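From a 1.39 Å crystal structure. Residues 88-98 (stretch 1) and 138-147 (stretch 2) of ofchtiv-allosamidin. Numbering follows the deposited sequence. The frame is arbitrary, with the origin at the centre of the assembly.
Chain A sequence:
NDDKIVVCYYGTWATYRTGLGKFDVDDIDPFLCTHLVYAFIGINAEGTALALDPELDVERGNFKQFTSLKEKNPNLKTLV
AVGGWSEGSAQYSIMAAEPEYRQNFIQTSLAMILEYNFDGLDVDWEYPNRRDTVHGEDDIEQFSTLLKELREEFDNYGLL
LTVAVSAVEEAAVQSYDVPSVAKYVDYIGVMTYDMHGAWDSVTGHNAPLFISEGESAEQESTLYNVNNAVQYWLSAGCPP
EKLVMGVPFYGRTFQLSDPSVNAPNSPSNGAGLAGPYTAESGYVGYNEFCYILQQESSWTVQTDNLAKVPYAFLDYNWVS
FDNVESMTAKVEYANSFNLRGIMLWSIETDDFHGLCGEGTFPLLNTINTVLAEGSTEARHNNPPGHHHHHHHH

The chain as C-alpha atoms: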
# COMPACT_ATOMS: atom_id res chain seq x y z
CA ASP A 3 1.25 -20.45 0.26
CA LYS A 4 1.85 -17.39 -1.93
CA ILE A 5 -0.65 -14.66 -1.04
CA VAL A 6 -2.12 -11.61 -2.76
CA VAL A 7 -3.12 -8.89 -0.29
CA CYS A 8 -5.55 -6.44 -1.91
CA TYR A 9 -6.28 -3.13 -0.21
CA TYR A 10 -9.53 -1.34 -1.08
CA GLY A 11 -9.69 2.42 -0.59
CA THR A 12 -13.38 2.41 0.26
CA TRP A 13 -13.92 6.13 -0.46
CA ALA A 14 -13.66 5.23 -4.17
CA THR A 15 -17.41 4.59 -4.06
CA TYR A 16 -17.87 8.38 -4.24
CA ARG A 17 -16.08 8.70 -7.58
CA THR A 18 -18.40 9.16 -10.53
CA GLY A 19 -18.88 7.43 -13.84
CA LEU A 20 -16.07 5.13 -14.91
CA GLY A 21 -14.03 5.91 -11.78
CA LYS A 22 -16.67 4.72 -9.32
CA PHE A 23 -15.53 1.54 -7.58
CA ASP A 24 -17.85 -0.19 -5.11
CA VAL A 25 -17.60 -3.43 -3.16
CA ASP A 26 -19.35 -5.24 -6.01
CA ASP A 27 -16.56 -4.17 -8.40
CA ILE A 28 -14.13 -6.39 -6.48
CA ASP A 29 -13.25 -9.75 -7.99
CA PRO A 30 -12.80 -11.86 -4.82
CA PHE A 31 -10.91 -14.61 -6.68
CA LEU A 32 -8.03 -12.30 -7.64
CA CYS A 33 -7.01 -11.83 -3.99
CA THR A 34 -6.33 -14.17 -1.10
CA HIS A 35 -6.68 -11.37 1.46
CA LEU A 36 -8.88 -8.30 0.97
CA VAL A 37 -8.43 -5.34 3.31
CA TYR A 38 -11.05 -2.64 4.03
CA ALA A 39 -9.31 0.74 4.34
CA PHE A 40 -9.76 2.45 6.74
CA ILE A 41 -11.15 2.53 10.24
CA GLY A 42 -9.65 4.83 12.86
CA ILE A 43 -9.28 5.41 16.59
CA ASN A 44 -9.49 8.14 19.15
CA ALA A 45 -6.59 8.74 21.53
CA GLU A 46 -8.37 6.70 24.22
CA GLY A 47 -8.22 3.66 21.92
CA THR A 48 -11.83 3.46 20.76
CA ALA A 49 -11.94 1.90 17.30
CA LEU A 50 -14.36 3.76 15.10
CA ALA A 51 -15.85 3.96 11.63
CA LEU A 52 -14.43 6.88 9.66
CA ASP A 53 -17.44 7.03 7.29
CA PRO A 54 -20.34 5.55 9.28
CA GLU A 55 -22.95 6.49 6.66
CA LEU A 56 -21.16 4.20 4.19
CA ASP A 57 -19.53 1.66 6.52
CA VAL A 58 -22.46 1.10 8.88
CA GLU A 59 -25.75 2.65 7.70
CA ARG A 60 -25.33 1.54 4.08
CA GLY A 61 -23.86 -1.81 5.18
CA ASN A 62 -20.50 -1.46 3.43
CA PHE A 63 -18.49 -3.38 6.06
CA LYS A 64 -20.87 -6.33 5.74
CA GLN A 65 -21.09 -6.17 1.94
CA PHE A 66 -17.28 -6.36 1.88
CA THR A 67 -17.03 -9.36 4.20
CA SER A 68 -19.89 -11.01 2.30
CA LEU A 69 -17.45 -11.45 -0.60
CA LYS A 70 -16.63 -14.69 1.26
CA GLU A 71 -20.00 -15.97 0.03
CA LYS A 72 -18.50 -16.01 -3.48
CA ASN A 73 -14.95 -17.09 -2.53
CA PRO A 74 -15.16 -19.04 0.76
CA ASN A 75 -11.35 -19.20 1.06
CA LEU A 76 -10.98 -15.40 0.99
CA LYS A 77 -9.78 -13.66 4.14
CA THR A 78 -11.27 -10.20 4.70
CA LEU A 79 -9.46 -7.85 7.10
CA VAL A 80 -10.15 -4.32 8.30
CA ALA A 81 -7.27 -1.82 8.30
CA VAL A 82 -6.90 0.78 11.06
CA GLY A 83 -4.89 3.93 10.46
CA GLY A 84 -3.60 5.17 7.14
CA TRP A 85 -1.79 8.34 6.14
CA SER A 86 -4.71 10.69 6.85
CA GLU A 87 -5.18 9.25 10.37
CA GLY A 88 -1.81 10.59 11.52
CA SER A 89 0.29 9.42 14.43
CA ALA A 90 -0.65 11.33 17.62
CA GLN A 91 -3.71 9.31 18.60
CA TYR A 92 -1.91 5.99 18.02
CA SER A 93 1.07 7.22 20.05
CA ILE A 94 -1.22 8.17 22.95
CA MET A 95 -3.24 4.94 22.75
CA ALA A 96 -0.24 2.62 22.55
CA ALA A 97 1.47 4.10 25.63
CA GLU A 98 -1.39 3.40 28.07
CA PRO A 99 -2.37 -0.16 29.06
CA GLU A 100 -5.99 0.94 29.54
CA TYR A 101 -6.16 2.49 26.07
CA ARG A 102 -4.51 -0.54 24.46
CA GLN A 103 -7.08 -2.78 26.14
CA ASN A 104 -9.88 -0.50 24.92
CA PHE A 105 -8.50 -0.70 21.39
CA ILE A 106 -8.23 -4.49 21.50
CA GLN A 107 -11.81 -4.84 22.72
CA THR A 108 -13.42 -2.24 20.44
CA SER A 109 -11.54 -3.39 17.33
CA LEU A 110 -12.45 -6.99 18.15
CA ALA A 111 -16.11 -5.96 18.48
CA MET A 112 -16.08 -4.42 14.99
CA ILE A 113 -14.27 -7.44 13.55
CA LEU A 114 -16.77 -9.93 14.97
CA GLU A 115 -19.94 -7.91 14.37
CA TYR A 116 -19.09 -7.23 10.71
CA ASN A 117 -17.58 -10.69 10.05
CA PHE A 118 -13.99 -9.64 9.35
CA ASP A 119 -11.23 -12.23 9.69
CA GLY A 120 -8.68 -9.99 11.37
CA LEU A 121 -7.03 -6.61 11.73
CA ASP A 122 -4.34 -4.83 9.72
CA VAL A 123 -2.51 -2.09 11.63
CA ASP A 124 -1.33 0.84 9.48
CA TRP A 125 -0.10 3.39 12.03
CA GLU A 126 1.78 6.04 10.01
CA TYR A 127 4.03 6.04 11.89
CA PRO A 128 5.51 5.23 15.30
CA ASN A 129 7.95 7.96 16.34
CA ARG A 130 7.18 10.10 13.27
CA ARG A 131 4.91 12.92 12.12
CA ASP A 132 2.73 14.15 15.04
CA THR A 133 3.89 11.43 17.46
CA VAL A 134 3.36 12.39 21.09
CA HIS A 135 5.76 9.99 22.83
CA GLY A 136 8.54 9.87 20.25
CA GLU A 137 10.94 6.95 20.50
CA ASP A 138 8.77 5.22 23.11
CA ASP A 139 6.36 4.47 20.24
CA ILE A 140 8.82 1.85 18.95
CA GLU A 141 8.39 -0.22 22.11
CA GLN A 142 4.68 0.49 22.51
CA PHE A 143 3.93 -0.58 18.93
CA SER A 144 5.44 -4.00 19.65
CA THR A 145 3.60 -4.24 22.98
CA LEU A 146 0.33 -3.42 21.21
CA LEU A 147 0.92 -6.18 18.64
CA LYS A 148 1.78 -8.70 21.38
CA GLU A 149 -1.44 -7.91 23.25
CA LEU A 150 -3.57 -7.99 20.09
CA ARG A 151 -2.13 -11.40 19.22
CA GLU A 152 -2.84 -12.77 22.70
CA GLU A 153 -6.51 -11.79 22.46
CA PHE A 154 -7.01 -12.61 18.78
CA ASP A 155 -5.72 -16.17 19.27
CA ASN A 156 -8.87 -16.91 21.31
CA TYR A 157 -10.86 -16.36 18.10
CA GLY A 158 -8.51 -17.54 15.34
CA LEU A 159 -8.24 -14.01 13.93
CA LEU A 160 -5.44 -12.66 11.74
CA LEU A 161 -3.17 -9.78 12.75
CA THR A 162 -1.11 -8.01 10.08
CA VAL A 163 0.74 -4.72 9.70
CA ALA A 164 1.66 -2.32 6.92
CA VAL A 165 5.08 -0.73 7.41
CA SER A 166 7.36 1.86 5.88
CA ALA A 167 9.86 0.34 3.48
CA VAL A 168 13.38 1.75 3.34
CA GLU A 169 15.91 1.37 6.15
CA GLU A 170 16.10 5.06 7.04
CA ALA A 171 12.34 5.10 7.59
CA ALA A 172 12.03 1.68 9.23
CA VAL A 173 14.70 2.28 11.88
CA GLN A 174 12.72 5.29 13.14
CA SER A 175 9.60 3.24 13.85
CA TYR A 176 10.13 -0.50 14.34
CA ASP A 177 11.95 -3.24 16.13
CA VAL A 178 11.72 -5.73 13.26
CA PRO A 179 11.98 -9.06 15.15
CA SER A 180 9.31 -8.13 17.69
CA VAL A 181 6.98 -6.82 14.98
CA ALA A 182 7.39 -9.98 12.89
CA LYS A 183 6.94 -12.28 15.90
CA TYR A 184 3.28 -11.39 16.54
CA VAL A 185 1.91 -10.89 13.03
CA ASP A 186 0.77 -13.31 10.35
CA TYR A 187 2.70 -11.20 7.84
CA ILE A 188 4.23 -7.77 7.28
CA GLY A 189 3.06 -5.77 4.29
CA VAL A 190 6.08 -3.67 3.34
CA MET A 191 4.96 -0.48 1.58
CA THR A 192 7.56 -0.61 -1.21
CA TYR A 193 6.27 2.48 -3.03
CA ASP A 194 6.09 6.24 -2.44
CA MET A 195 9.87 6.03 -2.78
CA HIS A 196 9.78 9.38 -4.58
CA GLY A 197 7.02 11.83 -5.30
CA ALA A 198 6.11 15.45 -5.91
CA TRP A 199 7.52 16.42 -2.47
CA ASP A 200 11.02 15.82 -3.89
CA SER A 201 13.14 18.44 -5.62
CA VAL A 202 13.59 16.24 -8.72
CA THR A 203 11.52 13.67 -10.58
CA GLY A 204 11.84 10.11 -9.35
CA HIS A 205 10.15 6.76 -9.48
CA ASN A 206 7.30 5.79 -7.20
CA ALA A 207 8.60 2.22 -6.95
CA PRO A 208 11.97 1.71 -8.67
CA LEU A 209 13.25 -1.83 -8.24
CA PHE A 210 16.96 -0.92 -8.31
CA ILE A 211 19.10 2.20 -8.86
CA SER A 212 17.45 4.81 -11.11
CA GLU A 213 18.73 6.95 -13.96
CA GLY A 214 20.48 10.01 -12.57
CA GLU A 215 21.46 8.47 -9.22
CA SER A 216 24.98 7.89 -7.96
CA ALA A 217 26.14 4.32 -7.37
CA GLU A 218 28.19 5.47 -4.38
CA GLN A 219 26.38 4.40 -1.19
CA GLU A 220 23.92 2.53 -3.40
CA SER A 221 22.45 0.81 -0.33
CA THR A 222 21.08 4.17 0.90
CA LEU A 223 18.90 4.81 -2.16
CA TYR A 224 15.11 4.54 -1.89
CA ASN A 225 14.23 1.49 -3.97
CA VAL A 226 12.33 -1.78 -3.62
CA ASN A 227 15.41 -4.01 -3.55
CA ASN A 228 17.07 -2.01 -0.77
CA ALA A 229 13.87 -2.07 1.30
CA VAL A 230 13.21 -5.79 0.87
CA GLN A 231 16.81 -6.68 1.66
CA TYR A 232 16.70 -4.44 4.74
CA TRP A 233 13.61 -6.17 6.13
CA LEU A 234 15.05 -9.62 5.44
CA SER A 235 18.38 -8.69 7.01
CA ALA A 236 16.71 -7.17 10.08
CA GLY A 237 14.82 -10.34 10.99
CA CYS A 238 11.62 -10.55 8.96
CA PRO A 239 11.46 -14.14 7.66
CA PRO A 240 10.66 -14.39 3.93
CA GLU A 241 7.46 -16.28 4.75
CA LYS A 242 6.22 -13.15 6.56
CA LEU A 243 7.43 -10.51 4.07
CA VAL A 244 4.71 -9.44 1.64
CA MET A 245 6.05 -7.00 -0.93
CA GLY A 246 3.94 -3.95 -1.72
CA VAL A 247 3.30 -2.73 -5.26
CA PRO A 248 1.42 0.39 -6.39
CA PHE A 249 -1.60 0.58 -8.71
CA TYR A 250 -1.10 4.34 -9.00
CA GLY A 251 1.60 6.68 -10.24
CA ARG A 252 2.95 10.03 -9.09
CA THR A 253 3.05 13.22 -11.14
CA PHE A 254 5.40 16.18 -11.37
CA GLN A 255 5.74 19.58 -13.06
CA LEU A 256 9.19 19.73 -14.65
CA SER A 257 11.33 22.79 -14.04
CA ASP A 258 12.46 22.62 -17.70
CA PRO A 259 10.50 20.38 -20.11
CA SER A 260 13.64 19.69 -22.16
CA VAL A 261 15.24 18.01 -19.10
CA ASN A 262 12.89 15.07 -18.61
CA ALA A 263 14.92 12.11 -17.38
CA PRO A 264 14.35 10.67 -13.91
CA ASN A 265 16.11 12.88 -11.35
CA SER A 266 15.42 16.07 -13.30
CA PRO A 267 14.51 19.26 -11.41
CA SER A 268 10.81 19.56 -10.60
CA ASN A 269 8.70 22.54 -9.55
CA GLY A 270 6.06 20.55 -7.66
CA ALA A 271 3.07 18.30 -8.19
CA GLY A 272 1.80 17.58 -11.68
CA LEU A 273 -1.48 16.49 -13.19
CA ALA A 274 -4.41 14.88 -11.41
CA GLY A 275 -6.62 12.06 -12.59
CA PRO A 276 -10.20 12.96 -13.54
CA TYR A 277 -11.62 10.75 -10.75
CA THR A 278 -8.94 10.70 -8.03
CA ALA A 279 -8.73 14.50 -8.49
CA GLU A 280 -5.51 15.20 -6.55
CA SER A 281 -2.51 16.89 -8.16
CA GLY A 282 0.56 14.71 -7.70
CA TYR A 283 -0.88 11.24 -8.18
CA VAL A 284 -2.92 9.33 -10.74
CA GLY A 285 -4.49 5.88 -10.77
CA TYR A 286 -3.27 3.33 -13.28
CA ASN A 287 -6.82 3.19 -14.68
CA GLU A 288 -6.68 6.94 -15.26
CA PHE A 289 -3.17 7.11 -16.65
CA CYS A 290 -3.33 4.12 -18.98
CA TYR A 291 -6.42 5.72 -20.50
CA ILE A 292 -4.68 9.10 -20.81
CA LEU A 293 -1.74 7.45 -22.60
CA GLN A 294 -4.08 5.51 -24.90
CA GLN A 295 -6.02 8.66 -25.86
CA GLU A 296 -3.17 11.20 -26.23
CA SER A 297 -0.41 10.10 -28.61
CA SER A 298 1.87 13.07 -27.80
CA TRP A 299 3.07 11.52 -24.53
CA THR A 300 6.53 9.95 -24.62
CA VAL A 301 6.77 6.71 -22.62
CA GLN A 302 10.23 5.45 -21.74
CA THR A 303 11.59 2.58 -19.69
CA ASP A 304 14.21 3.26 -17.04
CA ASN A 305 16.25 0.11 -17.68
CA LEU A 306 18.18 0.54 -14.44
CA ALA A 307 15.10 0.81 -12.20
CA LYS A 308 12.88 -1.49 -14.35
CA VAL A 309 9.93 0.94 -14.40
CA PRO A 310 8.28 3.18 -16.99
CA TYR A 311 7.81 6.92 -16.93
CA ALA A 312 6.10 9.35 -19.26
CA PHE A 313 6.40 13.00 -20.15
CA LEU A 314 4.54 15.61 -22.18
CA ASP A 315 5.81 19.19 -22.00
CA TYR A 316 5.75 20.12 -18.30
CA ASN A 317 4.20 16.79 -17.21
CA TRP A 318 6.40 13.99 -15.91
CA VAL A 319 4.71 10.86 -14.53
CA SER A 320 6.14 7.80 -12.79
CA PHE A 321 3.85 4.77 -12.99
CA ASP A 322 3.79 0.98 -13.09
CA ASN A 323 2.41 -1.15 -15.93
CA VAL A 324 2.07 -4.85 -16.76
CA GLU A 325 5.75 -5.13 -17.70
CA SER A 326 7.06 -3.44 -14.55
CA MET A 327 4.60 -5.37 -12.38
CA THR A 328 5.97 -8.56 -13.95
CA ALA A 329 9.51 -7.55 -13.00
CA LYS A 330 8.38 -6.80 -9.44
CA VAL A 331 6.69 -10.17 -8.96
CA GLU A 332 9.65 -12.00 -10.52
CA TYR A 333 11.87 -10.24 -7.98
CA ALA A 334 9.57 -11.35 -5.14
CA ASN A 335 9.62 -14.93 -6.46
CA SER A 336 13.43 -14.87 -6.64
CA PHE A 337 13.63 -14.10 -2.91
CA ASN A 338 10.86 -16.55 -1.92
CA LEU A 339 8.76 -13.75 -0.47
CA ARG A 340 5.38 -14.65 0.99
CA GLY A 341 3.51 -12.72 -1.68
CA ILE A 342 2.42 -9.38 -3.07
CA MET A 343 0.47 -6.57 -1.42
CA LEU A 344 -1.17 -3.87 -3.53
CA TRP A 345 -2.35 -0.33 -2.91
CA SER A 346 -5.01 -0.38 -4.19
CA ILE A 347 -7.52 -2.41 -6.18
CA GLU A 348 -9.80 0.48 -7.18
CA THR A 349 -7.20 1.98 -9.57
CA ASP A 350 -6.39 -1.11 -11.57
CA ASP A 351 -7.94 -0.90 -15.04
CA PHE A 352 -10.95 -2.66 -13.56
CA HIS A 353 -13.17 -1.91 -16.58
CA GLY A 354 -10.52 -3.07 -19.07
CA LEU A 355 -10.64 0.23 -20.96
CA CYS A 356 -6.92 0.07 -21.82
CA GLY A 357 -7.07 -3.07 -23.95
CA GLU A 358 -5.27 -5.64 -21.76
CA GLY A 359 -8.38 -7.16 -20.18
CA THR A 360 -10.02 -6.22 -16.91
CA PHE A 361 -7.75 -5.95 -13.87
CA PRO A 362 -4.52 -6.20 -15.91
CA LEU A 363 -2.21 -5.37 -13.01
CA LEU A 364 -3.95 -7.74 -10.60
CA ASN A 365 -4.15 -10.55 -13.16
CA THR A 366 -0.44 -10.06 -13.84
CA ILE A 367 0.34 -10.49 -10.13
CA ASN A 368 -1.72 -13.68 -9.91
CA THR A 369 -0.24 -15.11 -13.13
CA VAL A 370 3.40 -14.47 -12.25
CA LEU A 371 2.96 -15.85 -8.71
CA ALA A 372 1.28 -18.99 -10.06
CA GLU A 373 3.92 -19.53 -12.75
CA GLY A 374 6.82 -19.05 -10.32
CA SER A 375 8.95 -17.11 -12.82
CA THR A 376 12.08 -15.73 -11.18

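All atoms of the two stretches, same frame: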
# COMPACT_ATOMS: atom_id res chain seq x y z
N GLY A 88 -2.87 10.01 10.72
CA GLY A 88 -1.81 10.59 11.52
C GLY A 88 -1.26 9.64 12.58
O GLY A 88 -1.55 8.45 12.61
N SER A 89 -0.45 10.20 13.46
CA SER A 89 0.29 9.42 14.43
C SER A 89 -0.08 9.70 15.89
O SER A 89 -0.03 8.77 16.70
CB SER A 89 1.80 9.62 14.22
OG SER A 89 2.56 8.83 15.11
N ALA A 90 -0.48 10.93 16.22
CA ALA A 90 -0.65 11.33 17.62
C ALA A 90 -1.58 10.40 18.40
O ALA A 90 -1.27 9.98 19.52
CB ALA A 90 -1.18 12.76 17.68
N GLN A 91 -2.75 10.09 17.83
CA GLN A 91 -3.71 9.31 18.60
C GLN A 91 -3.21 7.90 18.85
O GLN A 91 -3.46 7.33 19.92
CB GLN A 91 -5.07 9.29 17.91
CG GLN A 91 -5.76 10.64 17.83
CD GLN A 91 -6.95 10.63 16.91
OE1 GLN A 91 -8.09 10.76 17.35
NE2 GLN A 91 -6.70 10.48 15.61
N TYR A 92 -2.48 7.33 17.87
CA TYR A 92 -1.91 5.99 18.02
C TYR A 92 -0.79 6.00 19.05
O TYR A 92 -0.66 5.06 19.84
CB TYR A 92 -1.42 5.48 16.65
CG TYR A 92 -2.59 5.32 15.71
CD1 TYR A 92 -3.06 6.40 14.97
CD2 TYR A 92 -3.28 4.12 15.63
CE1 TYR A 92 -4.17 6.28 14.17
CE2 TYR A 92 -4.39 3.99 14.82
CZ TYR A 92 -4.82 5.07 14.09
OH TYR A 92 -5.94 4.95 13.30
N SER A 93 0.02 7.06 19.05
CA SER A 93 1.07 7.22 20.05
C SER A 93 0.49 7.28 21.46
O SER A 93 0.98 6.61 22.38
CB SER A 93 1.86 8.48 19.73
OG SER A 93 2.90 8.70 20.66
N ILE A 94 -0.57 8.07 21.64
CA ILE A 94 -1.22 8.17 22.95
C ILE A 94 -1.83 6.83 23.35
O ILE A 94 -1.64 6.35 24.47
CB ILE A 94 -2.26 9.29 22.94
CG1 ILE A 94 -1.59 10.65 22.77
CG2 ILE A 94 -3.09 9.26 24.22
CD1 ILE A 94 -2.55 11.75 22.38
N MET A 95 -2.57 6.20 22.43
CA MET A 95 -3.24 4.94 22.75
C MET A 95 -2.23 3.87 23.14
O MET A 95 -2.42 3.15 24.12
CB MET A 95 -4.07 4.48 21.55
CG MET A 95 -4.69 3.09 21.70
SD MET A 95 -3.64 1.71 21.18
CE MET A 95 -3.66 1.93 19.40
N ALA A 96 -1.16 3.73 22.36
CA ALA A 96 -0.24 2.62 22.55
C ALA A 96 0.53 2.71 23.86
O ALA A 96 0.96 1.68 24.37
CB ALA A 96 0.73 2.52 21.37
N ALA A 97 0.68 3.92 24.41
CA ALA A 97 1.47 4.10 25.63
C ALA A 97 0.73 3.72 26.90
O ALA A 97 1.37 3.57 27.95
CB ALA A 97 1.93 5.56 25.73
N GLU A 98 -0.60 3.58 26.86
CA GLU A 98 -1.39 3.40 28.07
C GLU A 98 -2.02 2.02 28.06
O GLU A 98 -2.78 1.70 27.13
CB GLU A 98 -2.47 4.47 28.15
CG GLU A 98 -1.96 5.82 28.61
CD GLU A 98 -1.11 5.71 29.87
OE1 GLU A 98 0.03 6.23 29.86
OE2 GLU A 98 -1.58 5.11 30.86
N ASP A 138 9.50 6.23 22.35
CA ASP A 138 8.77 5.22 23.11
C ASP A 138 7.78 4.47 22.23
O ASP A 138 7.46 3.32 22.52
CB ASP A 138 8.06 5.86 24.30
CG ASP A 138 7.80 4.85 25.41
OD1 ASP A 138 8.74 4.12 25.79
OD2 ASP A 138 6.65 4.80 25.91
N ASP A 139 7.30 5.12 21.16
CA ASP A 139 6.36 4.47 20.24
C ASP A 139 6.91 3.16 19.69
O ASP A 139 6.14 2.25 19.38
CB ASP A 139 6.10 5.36 19.03
CG ASP A 139 5.26 6.59 19.34
OD1 ASP A 139 4.82 6.81 20.49
OD2 ASP A 139 5.04 7.36 18.38
N ILE A 140 8.24 3.07 19.51
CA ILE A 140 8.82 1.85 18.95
C ILE A 140 8.52 0.66 19.85
O ILE A 140 8.10 -0.41 19.39
CB ILE A 140 10.33 2.02 18.72
CG1 ILE A 140 10.62 3.21 17.80
CG2 ILE A 140 10.92 0.74 18.13
CD1 ILE A 140 12.09 3.58 17.72
N GLU A 141 8.72 0.84 21.16
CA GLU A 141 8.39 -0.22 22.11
C GLU A 141 6.88 -0.44 22.17
O GLU A 141 6.42 -1.59 22.13
CB GLU A 141 8.93 0.12 23.50
CG GLU A 141 8.40 -0.84 24.57
CD GLU A 141 8.71 -0.41 25.99
OE1 GLU A 141 9.51 0.53 26.18
OE2 GLU A 141 8.15 -1.03 26.92
N GLN A 142 6.11 0.64 22.27
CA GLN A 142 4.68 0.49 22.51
C GLN A 142 3.98 -0.15 21.32
O GLN A 142 2.99 -0.87 21.51
CB GLN A 142 4.04 1.83 22.87
CG GLN A 142 4.68 2.54 24.07
CD GLN A 142 4.81 1.66 25.29
OE1 GLN A 142 3.96 0.82 25.57
NE2 GLN A 142 5.90 1.85 26.04
N PHE A 143 4.47 0.10 20.11
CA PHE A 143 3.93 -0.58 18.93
C PHE A 143 4.07 -2.10 19.07
O PHE A 143 3.11 -2.84 18.84
CB PHE A 143 4.67 -0.08 17.69
CG PHE A 143 4.16 -0.66 16.39
CD1 PHE A 143 2.84 -0.52 16.00
CD2 PHE A 143 5.04 -1.30 15.54
CE1 PHE A 143 2.39 -1.03 14.78
CE2 PHE A 143 4.60 -1.83 14.32
CZ PHE A 143 3.28 -1.68 13.94
N SER A 144 5.25 -2.57 19.48
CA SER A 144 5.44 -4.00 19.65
C SER A 144 4.60 -4.55 20.80
O SER A 144 4.07 -5.66 20.70
CB SER A 144 6.92 -4.32 19.83
OG SER A 144 7.59 -4.18 18.58
N THR A 145 4.47 -3.80 21.89
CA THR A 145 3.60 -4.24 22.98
C THR A 145 2.16 -4.36 22.51
O THR A 145 1.47 -5.34 22.83
CB THR A 145 3.71 -3.28 24.16
OG1 THR A 145 5.07 -3.27 24.62
CG2 THR A 145 2.81 -3.72 25.31
N LEU A 146 1.69 -3.38 21.74
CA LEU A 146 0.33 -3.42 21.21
C LEU A 146 0.11 -4.67 20.36
O LEU A 146 -0.91 -5.36 20.50
CB LEU A 146 0.08 -2.16 20.38
CG LEU A 146 -1.26 -2.11 19.63
CD1 LEU A 146 -2.42 -2.04 20.62
CD2 LEU A 146 -1.28 -0.92 18.68
N LEU A 147 1.07 -4.99 19.48
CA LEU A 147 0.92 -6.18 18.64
C LEU A 147 0.90 -7.45 19.48
O LEU A 147 0.12 -8.37 19.21
CB LEU A 147 2.05 -6.23 17.61
CG LEU A 147 2.06 -5.10 16.58
CD1 LEU A 147 3.32 -5.20 15.72
CD2 LEU A 147 0.80 -5.12 15.72
O HOH W 1 3.42 5.17 22.30
O HOH W 2 2.63 0.84 28.79

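Two helices, 90-97 and a longer one of which 138-147 is a part, pack at a steep angle: their axes approach to 8.9 Å and their N-to-C directions differ by 67°. The contact buries 336 Å², both sides summed. The closest backbone register is Ala 96 with Gln 142, CA to CA 5.4 Å, followed by Ser 93 with Asp 139, CA to CA 6.0 Å. At the closer of these two points the first helix presents the single CB of Ala 96. Ala 96 points its CB toward the second helix, and that atom lies 3.7 Å from CB of Gln 142, so the two helices meet at the base of these side chains.

The direct polar link lies one turn earlier. Ser 93 has chi1 at 180° (t), and its OG donates a hydrogen bond to OD1 of Asp 139 at 2.7 Å. The CA-to-CB bond of Asp 139 runs sideways, but chi1 of -71° (m) with chi2 near -1° brings the carboxylate closer to the first helix. OD1 of Asp 139 also accepts from water 1 at 2.8 Å, and the oxygen of the same water donates to the backbone O of Ser 93, again at 2.8 Å. One carboxylate oxygen is therefore tied to Ser 93 twice, directly through the hydroxyl and indirectly through the carbonyl. OD2 is hydrogen-bonded elsewhere in the structure, so both oxygens of this buried group have partners.

Gln 142 is folded, with chi1 -56° and chi2 -51° (both m) and chi3 -36°. Chi1 places CG of Gln 142 3.9 Å from CA of Ala 97, covering part of Ala 97 with the aliphatic part of the side chain; chi2 and chi3 then direct the amide. NE2 of Gln 142 turns back along its own helix to donate a weak hydrogen bond to OD2 of Asp 138, 3.0 Å away with an N-H...acceptor angle of 134°. OE1 of Gln 142 comes within 3.3 Å of the backbone O of Ala 96, but both are acceptors and no hydrogen bond joins them. Water 2 supplies a donor nearby: it bonds to O of Ala 97 at 3.1 Å and, weakly, to OE1 of Gln 142 at 3.5 Å.

The contact ends in an apolar pair. Met 95 leaves its backbone sideways, and chi1 173° (t), chi2 -88° (m) and chi3 -71° (m) curl the thioether so that CE of Met 95 reaches 3.8 Å from CD2 of Leu 146. The CA-to-CB bond of Leu 146 points toward the first helix, and chi1 174° (t) with chi2 66° (p) sets where its methyls lie; both residues are buried, as suits a van der Waals contact.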